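Local coordinates for protein RNA polymerase II subunit B1 CTD phosphatase RTR1 (Saccharomyces cerevisiae, PDB 5C2Y) that dephosphorylates the C-terminal domain repeats of the largest RNA polymerase II subunit, regulating the polymerase as the phosphorylation pattern of this domain changes during transcription, at residues G79-C83 and T161-E165. Sequence-based numbering, arbitrary orientation.
With ZN (zinc ion), chain C.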
loop_
_atom_site.group_PDB
_atom_site.type_symbol
_atom_site.label_atom_id
_atom_site.label_comp_id
_atom_site.label_asym_id
_atom_site.label_seq_id
_atom_site.Cartn_x
_atom_site.Cartn_y
_atom_site.Cartn_z
ATOM N N GLY A 79 8.335 -2.791 -3.579
ATOM C CA GLY A 79 7.650 -1.776 -2.796
ATOM C C GLY A 79 6.149 -1.958 -2.722
ATOM O O GLY A 79 5.527 -1.614 -1.707
ATOM N N TYR A 80 5.561 -2.502 -3.790
ATOM C CA TYR A 80 4.109 -2.640 -3.904
ATOM C C TYR A 80 3.624 -3.753 -2.983
ATOM O O TYR A 80 4.131 -4.870 -3.060
ATOM C CB TYR A 80 3.738 -2.928 -5.361
ATOM C CG TYR A 80 2.270 -2.782 -5.748
ATOM C CD1 TYR A 80 1.535 -1.666 -5.378
ATOM C CD2 TYR A 80 1.649 -3.734 -6.537
ATOM C CE1 TYR A 80 0.220 -1.516 -5.767
ATOM C CE2 TYR A 80 0.338 -3.600 -6.924
ATOM C CZ TYR A 80 -0.371 -2.491 -6.538
ATOM O OH TYR A 80 -1.680 -2.366 -6.936
ATOM N N PRO A 81 2.637 -3.470 -2.116
ATOM C CA PRO A 81 2.318 -4.488 -1.099
ATOM C C PRO A 81 1.706 -5.801 -1.615
ATOM O O PRO A 81 1.621 -6.741 -0.823
ATOM C CB PRO A 81 1.326 -3.762 -0.174
ATOM C CG PRO A 81 1.655 -2.324 -0.322
ATOM C CD PRO A 81 2.042 -2.166 -1.787
ATOM N N LEU A 82 1.314 -5.890 -2.885
ATOM C CA LEU A 82 0.739 -7.140 -3.394
ATOM C C LEU A 82 1.824 -8.069 -3.908
ATOM O O LEU A 82 1.557 -9.232 -4.180
ATOM C CB LEU A 82 -0.284 -6.871 -4.506
ATOM C CG LEU A 82 -1.651 -6.240 -4.184
ATOM C CD1 LEU A 82 -2.362 -5.756 -5.425
ATOM C CD2 LEU A 82 -2.548 -7.195 -3.453
ATOM N N CYS A 83 3.050 -7.565 -4.028
ATOM C CA CYS A 83 4.135 -8.314 -4.663
ATOM C C CYS A 83 5.086 -8.940 -3.671
ATOM O O CYS A 83 5.569 -8.263 -2.770
ATOM C CB CYS A 83 4.943 -7.411 -5.587
ATOM S SG CYS A 83 6.291 -8.276 -6.418
ATOM N N THR A 161 -8.687 3.409 -6.231
ATOM C CA THR A 161 -8.777 2.618 -7.452
ATOM C C THR A 161 -7.390 2.100 -7.809
ATOM O O THR A 161 -6.443 2.879 -7.903
ATOM C CB THR A 161 -9.317 3.444 -8.646
ATOM O OG1 THR A 161 -10.685 3.811 -8.425
ATOM C CG2 THR A 161 -9.214 2.654 -9.917
ATOM N N LEU A 162 -7.249 0.799 -8.014
ATOM C CA LEU A 162 -5.935 0.263 -8.338
ATOM C C LEU A 162 -5.650 0.452 -9.816
ATOM O O LEU A 162 -6.567 0.469 -10.629
ATOM C CB LEU A 162 -5.829 -1.221 -7.969
ATOM C CG LEU A 162 -6.107 -1.577 -6.514
ATOM C CD1 LEU A 162 -5.516 -2.930 -6.209
ATOM C CD2 LEU A 162 -5.543 -0.512 -5.593
ATOM N N PHE A 163 -4.374 0.586 -10.159
ATOM C CA PHE A 163 -4.000 0.826 -11.542
ATOM C C PHE A 163 -4.498 -0.334 -12.365
ATOM O O PHE A 163 -5.076 -0.147 -13.440
ATOM C CB PHE A 163 -2.492 1.000 -11.680
ATOM C CG PHE A 163 -2.033 1.281 -13.080
ATOM C CD1 PHE A 163 -2.777 2.071 -13.927
ATOM C CD2 PHE A 163 -0.827 0.779 -13.540
ATOM C CE1 PHE A 163 -2.333 2.331 -15.214
ATOM C CE2 PHE A 163 -0.384 1.039 -14.818
ATOM C CZ PHE A 163 -1.132 1.812 -15.650
ATOM N N GLU A 164 -4.325 -1.535 -11.834
ATOM C CA GLU A 164 -4.664 -2.717 -12.603
ATOM C C GLU A 164 -6.179 -2.893 -12.715
ATOM O O GLU A 164 -6.640 -3.691 -13.509
ATOM C CB GLU A 164 -3.988 -3.966 -12.009
ATOM C CG GLU A 164 -4.212 -4.194 -10.530
ATOM C CD GLU A 164 -3.265 -3.413 -9.621
ATOM O OE1 GLU A 164 -2.505 -4.052 -8.856
ATOM O OE2 GLU A 164 -3.313 -2.162 -9.646
ATOM N N GLU A 165 -6.956 -2.121 -11.960
ATOM C CA GLU A 165 -8.402 -2.080 -12.173
ATOM C C GLU A 165 -8.725 -1.284 -13.424
ATOM O O GLU A 165 -9.672 -1.593 -14.134
ATOM C CB GLU A 165 -9.136 -1.464 -10.984
ATOM C CG GLU A 165 -9.035 -2.255 -9.703
ATOM C CD GLU A 165 -9.833 -1.639 -8.545
ATOM O OE1 GLU A 165 -10.172 -0.445 -8.608
ATOM O OE2 GLU A 165 -10.105 -2.354 -7.556
HETATM ZN ZN ZN C . 6.722 -6.504 -7.672
#
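Y80 reaches from the zinc-bearing loop 79-83 to the start of helix 163-170 and donates a hydrogen bond from its hydroxyl to E164: OH lies 2.7 Å from OE1, and the carboxylate oxygen sits at the ring edge, close to its plane. The backbones stay well apart, the nearest CA atoms being those of L82 and L162 at 11.1 Å, so side chains alone bridge the gap. E164 meets the hydroxyl from the first turn of the helix, with its CA-to-CB bond directed toward the loop. The one apolar pair is L82 CD1 with L162 CD1 at 4.3 Å; the same methyls lie against the polar link, L162 CD1 3.9 Å from Y80 OH and L82 CD1 3.8 Å from E164 OE1. Y80 and L82 project together from a type I beta turn, Y80 to C83, closed by C83 N to Y80 O at 3.1 Å. The turn belongs to the RTR1-type zinc finger of the RPAP2 family: C83 SG binds the zinc at 2.2 Å, and C78, C117 and H121 complete the site. Y80 lies next to the metal site, its ring meeting that of the zinc ligand H121, and its hydroxyl reaches the C-terminal part of the chain. Across the gap, L162 occupies the N-cap position; its O accepts E165 N at 2.9 Å, and its N makes a weak hydrogen bond to E165 OE1 at 3.2 Å. Helices 50-56 and 119-129 also touch the contact, L53 meeting Y80 and L82, and C124 meeting Y80 and E164.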